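Local coordinates for protein putative serine phosphatase (PDB 6K4E) that probably removes phosphate from phosphorylated protein residues as the magnesium-dependent PP2C-type phosphatase domain of SiaA, in a pathway controlling biofilm formation, at residues 183-197 / 221-235. Numbering follows the deposited sequence.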
ATOM      1  N   ARG B 183      -5.196  -4.880  34.427  1.00 49.73           N
ATOM      2  CA  ARG B 183      -3.768  -4.940  34.704  1.00 49.34           C
ATOM      3  C   ARG B 183      -3.119  -6.205  34.140  1.00 55.83           C
ATOM      4  O   ARG B 183      -2.565  -7.016  34.885  1.00 55.90           O
ATOM      5  CB  ARG B 183      -3.460  -4.736  36.200  1.00 50.46           C
ATOM      6  CG  ARG B 183      -2.726  -3.430  36.442  1.00 60.42           C
ATOM      7  CD  ARG B 183      -3.514  -2.459  37.288  1.00 70.11           C
ATOM      8  NE  ARG B 183      -2.623  -1.747  38.205  1.00 81.99           N
ATOM      9  CZ  ARG B 183      -2.937  -0.621  38.836  1.00 96.88           C
ATOM     10  NH1 ARG B 183      -4.124  -0.058  38.653  1.00 80.58           N
ATOM     11  NH2 ARG B 183      -2.058  -0.042  39.648  1.00 82.70           N
ATOM     12  N   GLN B 184      -3.237  -6.394  32.806  1.00 52.30           N
ATOM     13  CA  GLN B 184      -2.604  -7.529  32.145  1.00 50.82           C
ATOM     14  C   GLN B 184      -2.363  -7.220  30.692  1.00 49.91           C
ATOM     15  O   GLN B 184      -3.031  -6.385  30.096  1.00 49.15           O
ATOM     16  CB  GLN B 184      -3.292  -8.895  32.399  1.00 53.22           C
ATOM     17  CG  GLN B 184      -4.510  -9.275  31.595  1.00 51.42           C
ATOM     18  CD  GLN B 184      -4.777 -10.759  31.773  1.00 67.16           C
ATOM     19  OE1 GLN B 184      -4.887 -11.525  30.811  1.00 59.63           O
ATOM     20  NE2 GLN B 184      -4.834 -11.213  33.011  1.00 53.29           N
ATOM     21  N   LEU B 185      -1.332  -7.838  30.154  1.00 45.49           N
ATOM     22  CA  LEU B 185      -0.859  -7.604  28.800  1.00 44.19           C
ATOM     23  C   LEU B 185      -1.002  -8.880  27.984  1.00 47.70           C
ATOM     24  O   LEU B 185      -0.755  -9.966  28.507  1.00 45.44           O
ATOM     25  CB  LEU B 185       0.627  -7.222  28.951  1.00 43.63           C
ATOM     26  CG  LEU B 185       1.428  -6.791  27.760  1.00 46.57           C
ATOM     27  CD1 LEU B 185       2.373  -5.662  28.153  1.00 45.81           C
ATOM     28  CD2 LEU B 185       2.225  -7.966  27.188  1.00 45.94           C
ATOM     29  N   ALA B 186      -1.408  -8.748  26.702  1.00 44.31           N
ATOM     30  CA  ALA B 186      -1.483  -9.903  25.821  1.00 44.23           C
ATOM     31  C   ALA B 186      -0.541  -9.613  24.672  1.00 46.07           C
ATOM     32  O   ALA B 186      -0.599  -8.528  24.114  1.00 45.57           O
ATOM     33  CB  ALA B 186      -2.908 -10.104  25.317  1.00 45.83           C
ATOM     34  N   PHE B 187       0.364 -10.532  24.366  1.00 41.93           N
ATOM     35  CA  PHE B 187       1.320 -10.358  23.274  1.00 41.54           C
ATOM     36  C   PHE B 187       1.268 -11.527  22.301  1.00 46.40           C
ATOM     37  O   PHE B 187       1.175 -12.676  22.716  1.00 47.93           O
ATOM     38  CB  PHE B 187       2.775 -10.191  23.824  1.00 42.60           C
ATOM     39  CG  PHE B 187       3.866 -10.401  22.786  1.00 42.37           C
ATOM     40  CD1 PHE B 187       4.073  -9.474  21.762  1.00 43.76           C
ATOM     41  CD2 PHE B 187       4.637 -11.555  22.790  1.00 42.39           C
ATOM     42  CE1 PHE B 187       5.033  -9.710  20.765  1.00 42.97           C
ATOM     43  CE2 PHE B 187       5.601 -11.772  21.806  1.00 43.12           C
ATOM     44  CZ  PHE B 187       5.803 -10.848  20.818  1.00 40.51           C
ATOM     45  N   ALA B 188       1.360 -11.239  21.011  1.00 44.01           N
ATOM     46  CA  ALA B 188       1.461 -12.274  19.976  1.00 44.45           C
ATOM     47  C   ALA B 188       2.409 -11.759  18.919  1.00 46.86           C
ATOM     48  O   ALA B 188       2.286 -10.617  18.504  1.00 45.74           O
ATOM     49  CB  ALA B 188       0.100 -12.599  19.377  1.00 45.34           C
ATOM     50  N   GLY B 189       3.371 -12.582  18.533  1.00 45.61           N
ATOM     51  CA  GLY B 189       4.382 -12.195  17.559  1.00 45.35           C
ATOM     52  C   GLY B 189       4.785 -13.250  16.555  1.00 49.02           C
ATOM     53  O   GLY B 189       4.740 -14.443  16.847  1.00 47.97           O
ATOM     54  N   ALA B 190       5.140 -12.804  15.342  1.00 46.19           N
ATOM     55  CA  ALA B 190       5.669 -13.636  14.264  1.00 46.30           C
ATOM     56  C   ALA B 190       7.077 -13.085  13.999  1.00 48.59           C
ATOM     57  O   ALA B 190       7.205 -12.009  13.421  1.00 48.05           O
ATOM     58  CB  ALA B 190       4.803 -13.501  13.021  1.00 47.30           C
ATOM     59  N   LYS B 191       8.104 -13.730  14.585  1.00 44.01           N
ATOM     60  CA  LYS B 191       9.524 -13.412  14.459  1.00 43.66           C
ATOM     61  C   LYS B 191       9.898 -12.075  15.104  1.00 47.40           C
ATOM     62  O   LYS B 191      10.922 -11.481  14.741  1.00 48.47           O
ATOM     63  CB  LYS B 191       9.995 -13.499  12.991  1.00 46.73           C
ATOM     64  CG  LYS B 191      10.079 -14.947  12.460  1.00 53.88           C
ATOM     65  CD  LYS B 191      10.485 -15.052  11.000  1.00 59.09           C
ATOM     66  CE  LYS B 191      11.915 -14.661  10.707  1.00 72.03           C
ATOM     67  NZ  LYS B 191      12.136 -14.515   9.243  1.00 85.53           N
ATOM     68  N   ILE B 192       9.066 -11.609  16.064  1.00 41.82           N
ATOM     69  CA  ILE B 192       9.282 -10.381  16.840  1.00 41.35           C
ATOM     70  C   ILE B 192       8.977 -10.678  18.294  1.00 43.53           C
ATOM     71  O   ILE B 192       8.001 -11.364  18.597  1.00 42.69           O
ATOM     72  CB  ILE B 192       8.595  -9.088  16.282  1.00 44.49           C
ATOM     73  CG1 ILE B 192       9.407  -8.584  15.034  1.00 44.79           C
ATOM     74  CG2 ILE B 192       8.517  -7.942  17.377  1.00 43.22           C
ATOM     75  CD1 ILE B 192       8.969  -7.413  14.393  1.00 55.68           C
ATOM     76  N   SER B 193       9.868 -10.222  19.176  1.00 38.90           N
ATOM     77  CA  SER B 193       9.779 -10.444  20.619  1.00 38.59           C
ATOM     78  C   SER B 193       9.322  -9.207  21.340  1.00 41.65           C
ATOM     79  O   SER B 193       9.551  -8.084  20.870  1.00 42.80           O
ATOM     80  CB  SER B 193      11.150 -10.824  21.181  1.00 39.95           C
ATOM     81  OG  SER B 193      11.719 -11.938  20.518  1.00 50.90           O
ATOM     82  N   LEU B 194       8.726  -9.406  22.507  1.00 37.21           N
ATOM     83  CA  LEU B 194       8.413  -8.324  23.416  1.00 36.51           C
ATOM     84  C   LEU B 194       9.442  -8.410  24.552  1.00 42.28           C
ATOM     85  O   LEU B 194       9.559  -9.437  25.203  1.00 41.48           O
ATOM     86  CB  LEU B 194       6.979  -8.388  23.953  1.00 37.26           C
ATOM     87  CG  LEU B 194       6.620  -7.337  25.026  1.00 40.41           C
ATOM     88  CD1 LEU B 194       6.466  -5.964  24.439  1.00 40.04           C
ATOM     89  CD2 LEU B 194       5.377  -7.707  25.711  1.00 41.65           C
ATOM     90  N   TYR B 195      10.221  -7.342  24.744  1.00 39.13           N
ATOM     91  CA  TYR B 195      11.193  -7.258  25.798  1.00 38.60           C
ATOM     92  C   TYR B 195      10.533  -6.412  26.908  1.00 44.73           C
ATOM     93  O   TYR B 195       9.778  -5.494  26.604  1.00 42.33           O
ATOM     94  CB  TYR B 195      12.438  -6.556  25.277  1.00 38.71           C
ATOM     95  CG  TYR B 195      13.416  -7.463  24.569  1.00 41.98           C
ATOM     96  CD1 TYR B 195      14.381  -8.171  25.280  1.00 44.33           C
ATOM     97  CD2 TYR B 195      13.420  -7.571  23.176  1.00 42.94           C
ATOM     98  CE1 TYR B 195      15.294  -9.000  24.636  1.00 44.45           C
ATOM     99  CE2 TYR B 195      14.331  -8.400  22.518  1.00 44.26           C
ATOM    100  CZ  TYR B 195      15.268  -9.113  23.257  1.00 54.07           C
ATOM    101  OH  TYR B 195      16.220  -9.890  22.643  1.00 59.33           O
ATOM    102  N   ALA B 196      10.752  -6.769  28.174  1.00 43.86           N
ATOM    103  CA  ALA B 196      10.212  -6.049  29.341  1.00 43.95           C
ATOM    104  C   ALA B 196      11.307  -5.958  30.356  1.00 48.55           C
ATOM    105  O   ALA B 196      12.032  -6.934  30.550  1.00 48.18           O
ATOM    106  CB  ALA B 196       9.037  -6.799  29.946  1.00 45.06           C
ATOM    107  N   SER B 197      11.438  -4.801  31.007  1.00 44.66           N
ATOM    108  CA  SER B 197      12.459  -4.603  32.013  1.00 44.31           C
ATOM    109  C   SER B 197      12.036  -3.607  33.102  1.00 47.63           C
ATOM    110  O   SER B 197      11.360  -2.620  32.822  1.00 44.89           O
ATOM    111  CB  SER B 197      13.776  -4.182  31.372  1.00 44.79           C
ATOM    112  OG  SER B 197      14.768  -4.194  32.378  1.00 54.60           O
ATOM    113  N   ARG B 221      -0.962 -17.652  18.990  1.00 62.52           N
ATOM    114  CA  ARG B 221      -1.467 -17.718  20.355  1.00 61.44           C
ATOM    115  C   ARG B 221      -0.942 -16.497  21.127  1.00 59.63           C
ATOM    116  O   ARG B 221       0.141 -15.994  20.830  1.00 58.43           O
ATOM    117  CB  ARG B 221      -0.991 -19.040  20.994  1.00 66.08           C
ATOM    118  CG  ARG B 221      -1.490 -19.310  22.419  1.00 86.15           C
ATOM    119  CD  ARG B 221      -0.812 -20.508  23.086  1.00 98.71           C
ATOM    120  NE  ARG B 221       0.641 -20.343  23.217  1.00104.88           N
ATOM    121  CZ  ARG B 221       1.248 -19.733  24.231  1.00115.59           C
ATOM    122  NH1 ARG B 221       0.537 -19.213  25.228  1.00102.47           N
ATOM    123  NH2 ARG B 221       2.570 -19.632  24.257  1.00 98.38           N
ATOM    124  N   ASN B 222      -1.735 -15.994  22.081  1.00 53.31           N
ATOM    125  CA  ASN B 222      -1.358 -14.886  22.945  1.00 50.71           C
ATOM    126  C   ASN B 222      -0.610 -15.380  24.177  1.00 53.13           C
ATOM    127  O   ASN B 222      -0.923 -16.433  24.727  1.00 52.42           O
ATOM    128  CB  ASN B 222      -2.591 -14.124  23.390  1.00 50.13           C
ATOM    129  CG  ASN B 222      -3.244 -13.379  22.273  1.00 60.50           C
ATOM    130  OD1 ASN B 222      -2.575 -12.786  21.441  1.00 48.84           O
ATOM    131  ND2 ASN B 222      -4.561 -13.419  22.217  1.00 55.50           N
ATOM    132  N   ILE B 223       0.372 -14.591  24.604  1.00 48.46           N
ATOM    133  CA  ILE B 223       1.129 -14.810  25.812  1.00 47.75           C
ATOM    134  C   ILE B 223       0.626 -13.715  26.726  1.00 50.13           C
ATOM    135  O   ILE B 223       0.797 -12.532  26.434  1.00 48.37           O
ATOM    136  CB  ILE B 223       2.655 -14.748  25.564  1.00 49.99           C
ATOM    137  CG1 ILE B 223       3.093 -15.901  24.621  1.00 50.88           C
ATOM    138  CG2 ILE B 223       3.429 -14.775  26.910  1.00 50.93           C
ATOM    139  CD1 ILE B 223       4.458 -15.688  23.930  1.00 54.99           C
ATOM    140  N   GLU B 224       0.022 -14.112  27.827  1.00 48.10           N
ATOM    141  CA  GLU B 224      -0.570 -13.164  28.751  1.00 47.85           C
ATOM    142  C   GLU B 224       0.182 -13.088  30.029  1.00 51.16           C
ATOM    143  O   GLU B 224       0.328 -14.086  30.730  1.00 51.86           O
ATOM    144  CB  GLU B 224      -2.053 -13.454  28.977  1.00 50.10           C
ATOM    145  CG  GLU B 224      -2.894 -13.329  27.725  1.00 60.04           C
ATOM    146  CD  GLU B 224      -4.290 -13.868  27.926  1.00 82.27           C
ATOM    147  OE1 GLU B 224      -4.472 -15.103  27.826  1.00 81.18           O
ATOM    148  OE2 GLU B 224      -5.198 -13.057  28.217  1.00 78.66           O
ATOM    149  N   VAL B 225       0.684 -11.891  30.319  1.00 46.29           N
ATOM    150  CA  VAL B 225       1.462 -11.624  31.507  1.00 46.41           C
ATOM    151  C   VAL B 225       0.792 -10.608  32.419  1.00 50.36           C
ATOM    152  O   VAL B 225       0.119  -9.712  31.916  1.00 51.59           O
ATOM    153  CB  VAL B 225       2.938 -11.242  31.206  1.00 49.85           C
ATOM    154  CG1 VAL B 225       3.739 -12.453  30.709  1.00 50.07           C
ATOM    155  CG2 VAL B 225       3.046 -10.051  30.250  1.00 48.04           C
ATOM    156  N   PRO B 226       0.983 -10.694  33.756  1.00 45.23           N
ATOM    157  CA  PRO B 226       0.447  -9.639  34.626  1.00 45.51           C
ATOM    158  C   PRO B 226       1.125  -8.320  34.247  1.00 50.75           C
ATOM    159  O   PRO B 226       2.237  -8.319  33.718  1.00 50.56           O
ATOM    160  CB  PRO B 226       0.846 -10.103  36.034  1.00 47.37           C
ATOM    161  CG  PRO B 226       1.979 -11.021  35.839  1.00 50.17           C
ATOM    162  CD  PRO B 226       1.767 -11.685  34.531  1.00 45.88           C
ATOM    163  N   LEU B 227       0.452  -7.205  34.452  1.00 49.04           N
ATOM    164  CA  LEU B 227       1.036  -5.916  34.080  1.00 48.60           C
ATOM    165  C   LEU B 227       1.408  -5.234  35.369  1.00 53.58           C
ATOM    166  O   LEU B 227       0.527  -4.861  36.142  1.00 53.94           O
ATOM    167  CB  LEU B 227       0.010  -5.125  33.251  1.00 48.31           C
ATOM    168  CG  LEU B 227       0.404  -3.827  32.592  1.00 51.53           C
ATOM    169  CD1 LEU B 227       1.506  -4.035  31.588  1.00 51.66           C
ATOM    170  CD2 LEU B 227      -0.804  -3.235  31.887  1.00 50.30           C
ATOM    171  N   ALA B 228       2.716  -5.178  35.653  1.00 51.11           N
ATOM    172  CA  ALA B 228       3.224  -4.634  36.897  1.00 52.05           C
ATOM    173  C   ALA B 228       3.759  -3.230  36.693  1.00 56.18           C
ATOM    174  O   ALA B 228       4.420  -2.978  35.695  1.00 52.39           O
ATOM    175  CB  ALA B 228       4.310  -5.545  37.469  1.00 52.92           C
ATOM    176  N   PRO B 229       3.498  -2.291  37.622  1.00 57.78           N
ATOM    177  CA  PRO B 229       4.056  -0.932  37.466  1.00 57.59           C
ATOM    178  C   PRO B 229       5.583  -0.925  37.629  1.00 58.86           C
ATOM    179  O   PRO B 229       6.144  -1.780  38.314  1.00 59.06           O
ATOM    180  CB  PRO B 229       3.372  -0.136  38.589  1.00 60.98           C
ATOM    181  CG  PRO B 229       2.230  -0.999  39.064  1.00 66.70           C
ATOM    182  CD  PRO B 229       2.721  -2.399  38.875  1.00 61.73           C
ATOM    183  N   GLY B 230       6.237   0.034  36.990  1.00 53.70           N
ATOM    184  CA  GLY B 230       7.694   0.157  37.040  1.00 52.54           C
ATOM    185  C   GLY B 230       8.408  -0.637  35.961  1.00 52.21           C
ATOM    186  O   GLY B 230       9.632  -0.788  35.996  1.00 52.58           O
ATOM    187  N   TRP B 231       7.637  -1.112  34.969  1.00 45.23           N
ATOM    188  CA  TRP B 231       8.125  -1.890  33.835  1.00 42.26           C
ATOM    189  C   TRP B 231       8.039  -1.128  32.541  1.00 45.48           C
ATOM    190  O   TRP B 231       7.004  -0.528  32.222  1.00 46.11           O
ATOM    191  CB  TRP B 231       7.356  -3.242  33.726  1.00 39.42           C
ATOM    192  CG  TRP B 231       7.758  -4.231  34.775  1.00 39.36           C
ATOM    193  CD1 TRP B 231       7.398  -4.224  36.093  1.00 42.49           C
ATOM    194  CD2 TRP B 231       8.648  -5.337  34.602  1.00 39.51           C
ATOM    195  NE1 TRP B 231       8.001  -5.265  36.750  1.00 42.20           N
ATOM    196  CE2 TRP B 231       8.767  -5.975  35.855  1.00 43.38           C
ATOM    197  CE3 TRP B 231       9.364  -5.860  33.497  1.00 40.63           C
ATOM    198  CZ2 TRP B 231       9.571  -7.106  36.039  1.00 43.77           C
ATOM    199  CZ3 TRP B 231      10.165  -6.978  33.679  1.00 42.04           C
ATOM    200  CH2 TRP B 231      10.267  -7.588  34.936  1.00 43.77           C
ATOM    201  N   THR B 232       9.129  -1.184  31.762  1.00 41.48           N
ATOM    202  CA  THR B 232       9.195  -0.581  30.427  1.00 38.84           C
ATOM    203  C   THR B 232       9.205  -1.746  29.450  1.00 41.73           C
ATOM    204  O   THR B 232       9.865  -2.751  29.708  1.00 39.97           O
ATOM    205  CB  THR B 232      10.402   0.386  30.276  1.00 39.91           C
ATOM    206  OG1 THR B 232      10.400   1.296  31.370  1.00 42.32           O
ATOM    207  CG2 THR B 232      10.324   1.200  29.007  1.00 39.33           C
ATOM    208  N   PHE B 233       8.420  -1.632  28.379  1.00 36.89           N
ATOM    209  CA  PHE B 233       8.258  -2.653  27.353  1.00 35.39           C
ATOM    210  C   PHE B 233       8.862  -2.142  26.076  1.00 39.29           C
ATOM    211  O   PHE B 233       8.948  -0.928  25.893  1.00 36.88           O
ATOM    212  CB  PHE B 233       6.772  -3.026  27.154  1.00 36.06           C
ATOM    213  CG  PHE B 233       6.137  -3.637  28.382  1.00 37.22           C
ATOM    214  CD1 PHE B 233       5.566  -2.833  29.361  1.00 40.28           C
ATOM    215  CD2 PHE B 233       6.183  -5.009  28.600  1.00 39.83           C
ATOM    216  CE1 PHE B 233       5.034  -3.389  30.522  1.00 41.90           C
ATOM    217  CE2 PHE B 233       5.650  -5.567  29.770  1.00 43.33           C
ATOM    218  CZ  PHE B 233       5.064  -4.749  30.711  1.00 41.31           C
ATOM    219  N   TYR B 234       9.391  -3.066  25.244  1.00 35.05           N
ATOM    220  CA  TYR B 234      10.110  -2.694  24.038  1.00 34.01           C
ATOM    221  C   TYR B 234       9.778  -3.630  22.937  1.00 38.31           C
ATOM    222  O   TYR B 234       9.922  -4.840  23.081  1.00 36.95           O
ATOM    223  CB  TYR B 234      11.636  -2.746  24.255  1.00 35.48           C
ATOM    224  CG  TYR B 234      12.123  -1.942  25.427  1.00 33.61           C
ATOM    225  CD1 TYR B 234      12.159  -2.491  26.707  1.00 33.63           C
ATOM    226  CD2 TYR B 234      12.561  -0.624  25.263  1.00 33.42           C
ATOM    227  CE1 TYR B 234      12.620  -1.751  27.794  1.00 31.20           C
ATOM    228  CE2 TYR B 234      12.979   0.137  26.351  1.00 33.55           C
ATOM    229  CZ  TYR B 234      13.031  -0.444  27.603  1.00 37.44           C
ATOM    230  OH  TYR B 234      13.453   0.291  28.659  1.00 44.95           O
ATOM    231  N   LEU B 235       9.369  -3.054  21.810  1.00 37.73           N
ATOM    232  CA  LEU B 235       9.028  -3.782  20.605  1.00 38.08           C
ATOM    233  C   LEU B 235       9.997  -3.301  19.562  1.00 38.99           C
ATOM    234  O   LEU B 235       9.887  -2.170  19.124  1.00 38.24           O
ATOM    235  CB  LEU B 235       7.573  -3.476  20.190  1.00 38.54           C
ATOM    236  CG  LEU B 235       6.496  -4.260  20.935  1.00 44.82           C
ATOM    237  CD1 LEU B 235       5.101  -3.714  20.617  1.00 46.36           C
ATOM    238  CD2 LEU B 235       6.551  -5.762  20.601  1.00 44.75           C
TER
HETATM  239  O   HOH W   1       2.854 -15.640  19.755  1.00 71.88           O
HETATM  240  O   HOH W   2      11.571  -6.375  20.775  1.00 39.27           O
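Tyr234 O is gripped twice: Tyr195 N donates to it at 3.0 Å, nearly straight at 173°, and a water that also donates to Ser193 O adds a longer bond. In return Tyr234 N reaches Tyr195 O at 2.8 Å, and a like pair joins Ser197 with Thr232, which makes strands 194-197 and 231-235 antiparallel neighbours. Strand 184-190 meets 223-226 in the same way through Leu185-Val225 and Phe187-Ile223, with Ile223 N to Phe187 O at 2.8 Å. No backbone hydrogen bond joins one strand pair to the other; the two pairs meet through apolar side chains. Leu185, its CG anti to the backbone N (chi1 -175°), lays CD1 over one face of the Phe233 ring, 3.8 Å from the centroid and 18° off the normal, a CH-pi contact. Its CD2 lies alongside Val225 CG2, the two side chains pointing the same way. Ala196 CB comes within 3.6 Å of Phe233 CE2, and Leu194 CD1 packs obliquely on Leu235 CD2 at 3.8 Å. Leu194 CB also sits over the centre of the Phe187 ring. Val176 of strand 171-179 and Phe298 of strand 293-300 extend this core. With two antiparallel sheets closing on shared apolar side chains, and the side chain of Ile192, in the turn between strands 184-190 and 194-197, about 7 Å from a bound magnesium ion, the geometry fits the central beta sandwich of the PP2C phosphatase fold.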